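Local coordinates for protein probable arylamine n-acetyl transferase (Mycobacterium abscessus, PDB 4GUZ) that probably transfers an acetyl group from acetyl-coenzyme A to arylamine substrates, at residues I142-E147 / R158-G162; F134-P138 / S187-F191; T218-V222 / I232-R236; S73-G77 / G266-G270. Residue numbers count along the deposited sequence, not the author numbering.

Interaction 1: residues I142-E147 / R158-G162; sequences IRLVDE and RLRRG
Leu159 (chi1 t, chi2 p) reaches under the bend of residues 142-147, its CD2 lying 3.8 Å from Ile142 CG2, 3.4 Å from Arg143 O and 3.8 Å from Val145 O. A branched apolar side chain suits this cup, which Trp171 and Phe191 also line. From the short strand that includes Ile142 and Arg143 the chain bends round to Glu147, which pairs with Arg160 as an antiparallel non-hydrogen-bonded pair, CA-CA 4.4 Å. Beside it Arg161 N donates to Asp146 O (2.9 Å), and Glu147 CA approaches Leu159 O at 3.2 Å. Two salt bridges flank this pairing: Arg158 NH2 to Glu147 OE2, 2.9 Å, and Arg161 NH1 to Asp146 OD1, 3.2 Å; Arg161 is also bound by Asp169. The arrangement is the open end of the hairpin formed by strands 147-152 and 155-162, at the edge of the large sheet. Its chemistry is mixed: an apolar leucine packs within the bend, while acid-arginine pairs tie the more exposed side.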
loop_
_atom_site.group_PDB
_atom_site.type_symbol
_atom_site.label_atom_id
_atom_site.label_comp_id
_atom_site.label_asym_id
_atom_site.label_seq_id
_atom_site.Cartn_x
_atom_site.Cartn_y
_atom_site.Cartn_z
ATOM N N ILE A 142 -12.709 2.267 -4.650
ATOM C CA ILE A 142 -13.680 1.243 -5.019
ATOM C C ILE A 142 -14.943 1.467 -4.217
ATOM O O ILE A 142 -14.882 1.522 -2.982
ATOM C CB ILE A 142 -13.070 -0.185 -4.801
ATOM C CG1 ILE A 142 -11.907 -0.463 -5.796
ATOM C CG2 ILE A 142 -14.142 -1.279 -4.891
ATOM C CD1 ILE A 142 -11.089 -1.755 -5.518
ATOM N N ARG A 143 -16.085 1.578 -4.914
ATOM C CA ARG A 143 -17.423 1.743 -4.316
ATOM C C ARG A 143 -17.733 0.567 -3.428
ATOM O O ARG A 143 -17.727 -0.570 -3.891
ATOM C CB ARG A 143 -18.491 1.856 -5.426
ATOM C CG ARG A 143 -19.879 2.226 -4.952
ATOM C CD ARG A 143 -20.775 2.459 -6.147
ATOM N NE ARG A 143 -20.905 3.888 -6.407
ATOM C CZ ARG A 143 -20.703 4.478 -7.579
ATOM N NH1 ARG A 143 -20.353 3.762 -8.640
ATOM N NH2 ARG A 143 -20.839 5.792 -7.696
ATOM N N LEU A 144 -17.993 0.830 -2.150
ATOM C CA LEU A 144 -18.302 -0.242 -1.221
ATOM C C LEU A 144 -19.733 -0.676 -1.437
ATOM O O LEU A 144 -20.680 0.047 -1.125
ATOM C CB LEU A 144 -18.031 0.174 0.228
ATOM C CG LEU A 144 -17.920 -0.939 1.256
ATOM C CD1 LEU A 144 -16.578 -1.681 1.147
ATOM C CD2 LEU A 144 -18.058 -0.366 2.643
ATOM N N VAL A 145 -19.870 -1.823 -2.075
ATOM C CA VAL A 145 -21.141 -2.477 -2.403
ATOM C C VAL A 145 -21.026 -3.904 -1.902
ATOM O O VAL A 145 -19.911 -4.349 -1.605
ATOM C CB VAL A 145 -21.500 -2.400 -3.924
ATOM C CG1 VAL A 145 -21.849 -0.976 -4.344
ATOM C CG2 VAL A 145 -20.404 -2.982 -4.809
ATOM N N ASP A 146 -22.143 -4.634 -1.826
ATOM C CA ASP A 146 -22.102 -6.024 -1.345
ATOM C C ASP A 146 -21.458 -7.005 -2.329
ATOM O O ASP A 146 -21.013 -8.083 -1.912
ATOM C CB ASP A 146 -23.496 -6.518 -0.986
ATOM C CG ASP A 146 -24.087 -5.911 0.272
ATOM O OD1 ASP A 146 -23.561 -4.870 0.742
ATOM O OD2 ASP A 146 -25.046 -6.498 0.812
ATOM N N GLU A 147 -21.426 -6.673 -3.624
ATOM C CA GLU A 147 -20.773 -7.532 -4.595
ATOM C C GLU A 147 -20.556 -6.795 -5.904
ATOM O O GLU A 147 -21.489 -6.178 -6.408
ATOM C CB GLU A 147 -21.586 -8.827 -4.819
ATOM C CG GLU A 147 -20.772 -9.949 -5.426
ATOM C CD GLU A 147 -20.704 -9.997 -6.934
ATOM O OE1 GLU A 147 -21.325 -9.134 -7.603
ATOM O OE2 GLU A 147 -20.021 -10.910 -7.449
ATOM N N ARG A 158 -12.563 -8.126 -7.674
ATOM C CA ARG A 158 -13.885 -8.559 -7.254
ATOM C C ARG A 158 -14.045 -8.210 -5.795
ATOM O O ARG A 158 -13.160 -8.486 -4.992
ATOM C CB ARG A 158 -14.132 -10.046 -7.468
ATOM C CG ARG A 158 -15.618 -10.393 -7.259
ATOM C CD ARG A 158 -15.839 -11.810 -6.832
ATOM N NE ARG A 158 -17.264 -12.140 -6.852
ATOM C CZ ARG A 158 -17.741 -13.368 -6.692
ATOM N NH1 ARG A 158 -16.914 -14.388 -6.494
ATOM N NH2 ARG A 158 -19.051 -13.587 -6.726
ATOM N N LEU A 159 -15.150 -7.563 -5.466
ATOM C CA LEU A 159 -15.478 -7.190 -4.097
ATOM C C LEU A 159 -16.691 -8.007 -3.698
ATOM O O LEU A 159 -17.634 -8.079 -4.464
ATOM C CB LEU A 159 -15.758 -5.679 -4.048
ATOM C CG LEU A 159 -15.972 -5.025 -2.687
ATOM C CD1 LEU A 159 -14.717 -5.060 -1.834
ATOM C CD2 LEU A 159 -16.412 -3.577 -2.862
ATOM N N ARG A 160 -16.651 -8.666 -2.540
ATOM C CA ARG A 160 -17.777 -9.476 -2.087
ATOM C C ARG A 160 -17.878 -9.492 -0.578
ATOM O O ARG A 160 -16.943 -9.923 0.103
ATOM C CB ARG A 160 -17.659 -10.916 -2.602
ATOM C CG ARG A 160 -18.939 -11.697 -2.423
ATOM C CD ARG A 160 -18.882 -13.015 -3.147
ATOM N NE ARG A 160 -20.148 -13.729 -2.985
ATOM C CZ ARG A 160 -20.271 -15.050 -3.022
ATOM N NH1 ARG A 160 -19.204 -15.818 -3.216
ATOM N NH2 ARG A 160 -21.460 -15.617 -2.856
ATOM N N ARG A 161 -19.050 -9.085 -0.084
ATOM C CA ARG A 161 -19.443 -9.045 1.326
ATOM C C ARG A 161 -19.880 -10.433 1.768
ATOM O O ARG A 161 -20.533 -11.149 1.003
ATOM C CB ARG A 161 -20.605 -8.043 1.535
ATOM C CG ARG A 161 -20.917 -7.734 3.001
ATOM C CD ARG A 161 -22.062 -6.751 3.124
ATOM N NE ARG A 161 -22.255 -6.297 4.501
ATOM C CZ ARG A 161 -22.972 -5.225 4.824
ATOM N NH1 ARG A 161 -23.521 -4.475 3.875
ATOM N NH2 ARG A 161 -23.109 -4.868 6.090
ATOM N N GLY A 162 -19.543 -10.779 2.997
ATOM C CA GLY A 162 -19.935 -12.046 3.598
ATOM C C GLY A 162 -19.372 -12.253 4.984
ATOM O O GLY A 162 -18.787 -11.347 5.579
#

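Interaction 2: residues F134-P138 / S187-F191; sequences FGTSP and SRHTF
This is a buried contact in which an arginine from residues 187-191 of strand 185-196 reaches across to the irregular loop 134-138, near the middle of the molecule. The backbones stay well apart, Phe134 CA and Arg188 CA being 9.7 Å from each other, so side chains span the gap. Arg188, extended beyond chi1, brings NH1 to 2.7 Å and NH2 to 2.8 Å from Thr136 O, both weak hydrogen bonds; Glu175 holds its charge through a salt bridge. Thr136 centres an inverse gamma turn, and Gly135, at phi 100°, takes a bend where a CB would clash with the preceding carbonyl. Phe134 (chi1 t) lays CE2 over one face of the guanidinium, 3.6 Å from Arg188 NE, and its CD1 meets the edge of His189 at CD2, 4.4 Å. Ser137 OG accepts from Phe134 N (2.8 Å). A classic beta bulge sets Arg188 and His189 together opposite Leu173, and His189 hydrogen-bonds Asp131, which with Cys79 and His116 probably forms the family's Cys-His-Asp triad.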
loop_
_atom_site.group_PDB
_atom_site.type_symbol
_atom_site.label_atom_id
_atom_site.label_comp_id
_atom_site.label_asym_id
_atom_site.label_seq_id
_atom_site.Cartn_x
_atom_site.Cartn_y
_atom_site.Cartn_z
ATOM N N PHE A 134 -1.032 -1.074 -0.853
ATOM C CA PHE A 134 -0.841 -2.516 -1.000
ATOM C C PHE A 134 0.368 -2.853 -1.908
ATOM O O PHE A 134 0.865 -3.974 -1.849
ATOM C CB PHE A 134 -2.139 -3.163 -1.532
ATOM C CG PHE A 134 -2.133 -4.679 -1.608
ATOM C CD1 PHE A 134 -2.368 -5.450 -0.476
ATOM C CD2 PHE A 134 -1.899 -5.332 -2.818
ATOM C CE1 PHE A 134 -2.361 -6.849 -0.549
ATOM C CE2 PHE A 134 -1.886 -6.733 -2.888
ATOM C CZ PHE A 134 -2.117 -7.481 -1.754
ATOM N N GLY A 135 0.867 -1.895 -2.677
ATOM C CA GLY A 135 1.977 -2.144 -3.601
ATOM C C GLY A 135 1.360 -2.309 -4.975
ATOM O O GLY A 135 1.359 -1.359 -5.754
ATOM N N THR A 136 0.668 -3.456 -5.211
ATOM C CA THR A 136 -0.084 -3.676 -6.470
ATOM C C THR A 136 -1.506 -3.223 -6.212
ATOM O O THR A 136 -2.485 -3.933 -6.455
ATOM C CB THR A 136 0.026 -5.125 -6.958
ATOM O OG1 THR A 136 -0.325 -6.011 -5.888
ATOM C CG2 THR A 136 1.417 -5.456 -7.501
ATOM N N SER A 137 -1.604 -2.010 -5.713
ATOM C CA SER A 137 -2.818 -1.379 -5.277
ATOM C C SER A 137 -3.787 -1.023 -6.400
ATOM O O SER A 137 -3.366 -0.661 -7.502
ATOM C CB SER A 137 -2.464 -0.077 -4.551
ATOM O OG SER A 137 -2.418 -0.279 -3.151
ATOM N N PRO A 138 -5.103 -1.015 -6.091
ATOM C CA PRO A 138 -6.065 -0.476 -7.043
ATOM C C PRO A 138 -5.698 0.969 -7.344
ATOM O O PRO A 138 -5.199 1.686 -6.459
ATOM C CB PRO A 138 -7.388 -0.567 -6.275
ATOM C CG PRO A 138 -7.184 -1.680 -5.313
ATOM C CD PRO A 138 -5.788 -1.428 -4.848
ATOM N N SER A 187 -8.291 -14.460 -3.685
ATOM C CA SER A 187 -8.513 -13.523 -2.569
ATOM C C SER A 187 -7.227 -12.778 -2.234
ATOM O O SER A 187 -6.167 -13.404 -2.150
ATOM C CB SER A 187 -9.038 -14.234 -1.325
ATOM O OG SER A 187 -8.058 -15.090 -0.753
ATOM N N ARG A 188 -7.309 -11.442 -2.075
ATOM C CA ARG A 188 -6.159 -10.633 -1.655
ATOM C C ARG A 188 -6.220 -10.465 -0.155
ATOM O O ARG A 188 -5.370 -10.951 0.566
ATOM C CB ARG A 188 -6.145 -9.254 -2.327
ATOM C CG ARG A 188 -5.310 -9.173 -3.550
ATOM C CD ARG A 188 -5.160 -7.728 -3.940
ATOM N NE ARG A 188 -4.441 -7.645 -5.203
ATOM C CZ ARG A 188 -4.120 -6.517 -5.810
ATOM N NH1 ARG A 188 -4.480 -5.348 -5.290
ATOM N NH2 ARG A 188 -3.459 -6.545 -6.960
ATOM N N HIS A 189 -7.251 -9.763 0.311
ATOM C CA HIS A 189 -7.466 -9.527 1.732
ATOM C C HIS A 189 -8.949 -9.541 2.070
ATOM O O HIS A 189 -9.802 -9.442 1.179
ATOM C CB HIS A 189 -6.833 -8.174 2.153
ATOM C CG HIS A 189 -7.272 -6.961 1.377
ATOM N ND1 HIS A 189 -8.548 -6.446 1.500
ATOM C CD2 HIS A 189 -6.536 -6.130 0.596
ATOM C CE1 HIS A 189 -8.582 -5.383 0.720
ATOM N NE2 HIS A 189 -7.377 -5.130 0.181
ATOM N N THR A 190 -9.246 -9.677 3.358
ATOM C CA THR A 190 -10.598 -9.530 3.903
ATOM C C THR A 190 -10.539 -8.318 4.812
ATOM O O THR A 190 -9.488 -8.050 5.384
ATOM C CB THR A 190 -11.122 -10.772 4.647
ATOM O OG1 THR A 190 -10.336 -11.008 5.827
ATOM C CG2 THR A 190 -11.209 -12.020 3.759
ATOM N N PHE A 191 -11.619 -7.575 4.941
ATOM C CA PHE A 191 -11.621 -6.429 5.857
ATOM C C PHE A 191 -12.997 -6.261 6.471
ATOM O O PHE A 191 -13.979 -6.753 5.943
ATOM C CB PHE A 191 -11.160 -5.117 5.178
ATOM C CG PHE A 191 -11.974 -4.670 3.977
ATOM C CD1 PHE A 191 -11.655 -5.107 2.703
ATOM C CD2 PHE A 191 -13.034 -3.781 4.125
ATOM C CE1 PHE A 191 -12.425 -4.720 1.599
ATOM C CE2 PHE A 191 -13.798 -3.388 3.033
ATOM C CZ PHE A 191 -13.475 -3.840 1.769
#

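Interaction 3: residues T218-V222 / I232-R236; sequences TRAFV and ILDHR
His235 loses the most surface where strands 221-226 and 229-234 open out at the far end of their hairpin; the Val222-Leu233 pair and Arg219 also contribute much. Val222 and Leu233 form an antiparallel hydrogen-bonded pair (CA-CA 5.0 Å), with Val222 N to Leu233 O 3.1 Å and Leu233 N to Val222 O 2.9 Å. Their side chains share one face, CB to CB 4.1 Å, where helix 254-263 covers them; apolar residues fit this buried side. The neighbouring pair, Phe221 with Asp234, is non-hydrogen-bonded and points to the other face, where the Phe221 ring (chi1 t) receives Ile232 CG2 over its face, 4.0 Å from the centroid. His235 adopts a positive phi of 69°, yet its N still donates to Ala220 O at 2.8 Å. Its imidazole (chi1 t) stacks flat against the Arg219 guanidinium, centres 3.9 Å apart and planes at 28°. The ladder thus finishes in a stack of flat polar groups, a chemistry that tolerates water, while aliphatic contacts close the covered face.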
loop_
_atom_site.group_PDB
_atom_site.type_symbol
_atom_site.label_atom_id
_atom_site.label_comp_id
_atom_site.label_asym_id
_atom_site.label_seq_id
_atom_site.Cartn_x
_atom_site.Cartn_y
_atom_site.Cartn_z
ATOM N N THR A 218 11.997 -9.849 7.449
ATOM C CA THR A 218 13.342 -10.328 7.132
ATOM C C THR A 218 13.760 -10.249 5.656
ATOM O O THR A 218 14.964 -10.170 5.402
ATOM C CB THR A 218 13.519 -11.772 7.634
ATOM O OG1 THR A 218 12.402 -12.571 7.229
ATOM C CG2 THR A 218 13.690 -11.842 9.159
ATOM N N ARG A 219 12.822 -10.305 4.692
ATOM C CA ARG A 219 13.246 -10.331 3.287
ATOM C C ARG A 219 12.640 -9.204 2.459
ATOM O O ARG A 219 11.473 -8.881 2.634
ATOM C CB ARG A 219 12.902 -11.684 2.674
ATOM C CG ARG A 219 13.743 -12.827 3.270
ATOM C CD ARG A 219 13.070 -14.174 3.143
ATOM N NE ARG A 219 12.664 -14.471 1.767
ATOM C CZ ARG A 219 13.406 -15.123 0.882
ATOM N NH1 ARG A 219 14.621 -15.546 1.206
ATOM N NH2 ARG A 219 12.937 -15.363 -0.337
ATOM N N ALA A 220 13.459 -8.607 1.560
ATOM C CA ALA A 220 13.099 -7.487 0.691
ATOM C C ALA A 220 11.846 -7.774 -0.140
ATOM O O ALA A 220 11.698 -8.853 -0.697
ATOM C CB ALA A 220 14.262 -7.144 -0.229
ATOM N N PHE A 221 10.908 -6.817 -0.140
ATOM C CA PHE A 221 9.680 -6.878 -0.931
ATOM C C PHE A 221 9.462 -5.486 -1.458
ATOM O O PHE A 221 9.311 -4.552 -0.673
ATOM C CB PHE A 221 8.476 -7.400 -0.134
ATOM C CG PHE A 221 7.428 -8.074 -0.999
ATOM C CD1 PHE A 221 7.638 -9.350 -1.511
ATOM C CD2 PHE A 221 6.220 -7.444 -1.275
ATOM C CE1 PHE A 221 6.668 -9.967 -2.314
ATOM C CE2 PHE A 221 5.226 -8.087 -2.033
ATOM C CZ PHE A 221 5.458 -9.341 -2.546
ATOM N N VAL A 222 9.578 -5.328 -2.773
ATOM C CA VAL A 222 9.475 -4.025 -3.435
ATOM C C VAL A 222 8.436 -4.141 -4.544
ATOM O O VAL A 222 8.378 -5.160 -5.230
ATOM C CB VAL A 222 10.876 -3.578 -3.948
ATOM C CG1 VAL A 222 10.813 -2.216 -4.612
ATOM C CG2 VAL A 222 11.900 -3.563 -2.805
ATOM N N ILE A 232 7.441 -6.706 -9.126
ATOM C CA ILE A 232 7.570 -7.107 -7.737
ATOM C C ILE A 232 8.935 -7.743 -7.568
ATOM O O ILE A 232 9.216 -8.733 -8.238
ATOM C CB ILE A 232 6.460 -8.087 -7.232
ATOM C CG1 ILE A 232 5.023 -7.507 -7.315
ATOM C CG2 ILE A 232 6.781 -8.549 -5.789
ATOM C CD1 ILE A 232 3.825 -8.552 -6.968
ATOM N N LEU A 233 9.755 -7.207 -6.666
ATOM C CA LEU A 233 11.009 -7.840 -6.288
ATOM C C LEU A 233 10.729 -8.641 -5.014
ATOM O O LEU A 233 10.364 -8.074 -3.979
ATOM C CB LEU A 233 12.134 -6.809 -6.097
ATOM C CG LEU A 233 13.470 -7.367 -5.605
ATOM C CD1 LEU A 233 14.142 -8.235 -6.679
ATOM C CD2 LEU A 233 14.398 -6.263 -5.161
ATOM N N ASP A 234 10.815 -9.970 -5.116
ATOM C CA ASP A 234 10.548 -10.851 -3.994
ATOM C C ASP A 234 11.918 -11.368 -3.549
ATOM O O ASP A 234 12.432 -12.338 -4.112
ATOM C CB ASP A 234 9.563 -11.969 -4.414
ATOM C CG ASP A 234 9.073 -12.837 -3.268
ATOM O OD1 ASP A 234 9.488 -12.590 -2.115
ATOM O OD2 ASP A 234 8.268 -13.774 -3.527
ATOM N N HIS A 235 12.553 -10.619 -2.625
ATOM C CA HIS A 235 13.906 -10.849 -2.097
ATOM C C HIS A 235 14.897 -10.560 -3.245
ATOM O O HIS A 235 15.154 -9.383 -3.511
ATOM C CB HIS A 235 14.066 -12.251 -1.466
ATOM C CG HIS A 235 15.310 -12.422 -0.655
ATOM N ND1 HIS A 235 15.630 -11.552 0.372
ATOM C CD2 HIS A 235 16.245 -13.399 -0.706
ATOM C CE1 HIS A 235 16.760 -12.008 0.890
ATOM N NE2 HIS A 235 17.166 -13.119 0.283
ATOM N N ARG A 236 15.370 -11.590 -3.969
ATOM C CA ARG A 236 16.278 -11.429 -5.119
ATOM C C ARG A 236 15.592 -11.851 -6.443
ATOM O O ARG A 236 16.224 -11.853 -7.499
ATOM C CB ARG A 236 17.561 -12.257 -4.896
ATOM C CG ARG A 236 18.558 -11.609 -3.940
ATOM C CD ARG A 236 19.645 -12.582 -3.498
ATOM N NE ARG A 236 20.372 -13.177 -4.623
ATOM C CZ ARG A 236 21.403 -14.011 -4.502
ATOM N NH1 ARG A 236 21.854 -14.352 -3.299
ATOM N NH2 ARG A 236 22.000 -14.498 -5.582
#

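Interaction 4: residues S73-G77 / G266-G270; sequences SPRGG and GIELG
Helical geometry breaks at Gly266, following helix 254-263, and its positive phi (69°) is easily reached without a CB; its carbonyl O sits 3.4 Å from Pro74 CB. At Ile267 the chain is extended (phi/psi -106/128), and Ile267 CA comes 3.2 Å from Pro74 O in a CA-H...O contact, Ile267 CA and Pro74 CA being 4.9 Å apart. Its side chain (chi1 m, chi2 t) lies sideways to 73-77, a branched aliphatic group packing beside Leu51, with CG1 4.4 Å from Gly76 N. Glu268 N then donates to Pro74 O (3.0 Å, 162°). That acceptor belongs to an inverse gamma turn centred on Pro74, closed by Arg75 N to Ser73 O at 2.7 Å; the contact joins two interhelical loops, 63-72 to 79-92 and 254-263 to 271-282, running 94° apart where they touch. The aliphatic part of Glu268 covers the proline, CB to Pro74 CG 3.9 Å, leaving the carboxylate at the exposed side. Leu269 follows, its CD2 over one face of the Arg75 guanidinium, 3.5 Å from NH1; Arg75, folded back with chi1 to chi3 all m, is held by salt bridges to Glu49 and Asp52. Gly270 is the N-cap of helix 271-282.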
loop_
_atom_site.group_PDB
_atom_site.type_symbol
_atom_site.label_atom_id
_atom_site.label_comp_id
_atom_site.label_asym_id
_atom_site.label_seq_id
_atom_site.Cartn_x
_atom_site.Cartn_y
_atom_site.Cartn_z
ATOM N N SER A 73 13.539 11.747 -0.790
ATOM C CA SER A 73 14.641 10.816 -0.957
ATOM C C SER A 73 14.214 9.701 -1.932
ATOM O O SER A 73 13.004 9.457 -2.064
ATOM C CB SER A 73 15.104 10.257 0.386
ATOM O OG SER A 73 14.234 9.262 0.897
ATOM N N PRO A 74 15.169 9.023 -2.630
ATOM C CA PRO A 74 14.773 7.941 -3.561
ATOM C C PRO A 74 14.371 6.675 -2.783
ATOM O O PRO A 74 15.060 5.652 -2.817
ATOM C CB PRO A 74 16.037 7.736 -4.406
ATOM C CG PRO A 74 17.161 8.127 -3.505
ATOM C CD PRO A 74 16.640 9.224 -2.626
ATOM N N ARG A 75 13.254 6.770 -2.043
ATOM C CA ARG A 75 12.760 5.707 -1.179
ATOM C C ARG A 75 11.256 5.545 -1.241
ATOM O O ARG A 75 10.518 6.473 -1.576
ATOM C CB ARG A 75 13.152 5.977 0.295
ATOM C CG ARG A 75 14.668 5.999 0.584
ATOM C CD ARG A 75 15.374 4.636 0.399
ATOM N NE ARG A 75 14.705 3.536 1.095
ATOM C CZ ARG A 75 14.868 3.246 2.383
ATOM N NH1 ARG A 75 15.712 3.949 3.128
ATOM N NH2 ARG A 75 14.209 2.234 2.930
ATOM N N GLY A 76 10.828 4.366 -0.853
ATOM C CA GLY A 76 9.421 4.020 -0.738
ATOM C C GLY A 76 9.064 3.579 0.664
ATOM O O GLY A 76 9.928 3.518 1.539
ATOM N N GLY A 77 7.793 3.247 0.860
ATOM C CA GLY A 77 7.276 2.803 2.149
ATOM C C GLY A 77 6.287 1.663 2.039
ATOM O O GLY A 77 5.867 1.317 0.926
ATOM N N GLY A 266 13.510 3.196 -8.875
ATOM C CA GLY A 266 13.942 4.529 -8.455
ATOM C C GLY A 266 14.300 4.594 -6.984
ATOM O O GLY A 266 14.150 5.648 -6.360
ATOM N N ILE A 267 14.750 3.454 -6.415
ATOM C CA ILE A 267 15.143 3.314 -5.019
ATOM C C ILE A 267 16.673 3.237 -4.928
ATOM O O ILE A 267 17.296 2.413 -5.600
ATOM C CB ILE A 267 14.440 2.092 -4.352
ATOM C CG1 ILE A 267 12.928 2.376 -4.214
ATOM C CG2 ILE A 267 15.048 1.742 -2.973
ATOM C CD1 ILE A 267 12.004 1.175 -3.925
ATOM N N GLU A 268 17.261 4.083 -4.071
ATOM C CA GLU A 268 18.701 4.107 -3.800
ATOM C C GLU A 268 18.899 4.334 -2.321
ATOM O O GLU A 268 18.295 5.251 -1.754
ATOM C CB GLU A 268 19.416 5.203 -4.617
ATOM C CG GLU A 268 19.290 5.072 -6.123
ATOM C CD GLU A 268 19.786 6.300 -6.858
ATOM O OE1 GLU A 268 19.002 7.265 -7.005
ATOM O OE2 GLU A 268 20.971 6.307 -7.259
ATOM N N LEU A 269 19.682 3.461 -1.682
ATOM C CA LEU A 269 19.966 3.550 -0.255
ATOM C C LEU A 269 21.269 4.289 -0.019
ATOM O O LEU A 269 22.068 4.460 -0.950
ATOM C CB LEU A 269 20.061 2.145 0.363
ATOM C CG LEU A 269 18.786 1.313 0.462
ATOM C CD1 LEU A 269 19.114 -0.164 0.450
ATOM C CD2 LEU A 269 17.993 1.648 1.726
ATOM N N GLY A 270 21.490 4.689 1.236
ATOM C CA GLY A 270 22.739 5.310 1.664
ATOM C C GLY A 270 23.848 4.278 1.608
ATOM O O GLY A 270 23.566 3.072 1.657
#

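Overall arrangement
From the N terminus, the chain first supplies residues 73-77, whose partner 266-270 arrives only near the C-terminal end, so interaction 4 closes a loop of 188 intervening residues that encloses the other three. Within it, interaction 2 closes the loop from 134-138 to 187-191, and interaction 1 is nested inside that loop at the edge of the eight-stranded sheet, touching interaction 2 through Leu144 and Leu159 on Phe191. Interaction 3 follows in series as a hairpin of the five-stranded sheet. No contacts cross. Thr136 packs on Ile232 to join interactions 2 and 3, and Val222 on Ile267 joins 3 to 4, making a chain of touching contacts from the large sheet's edge to the loops between helices.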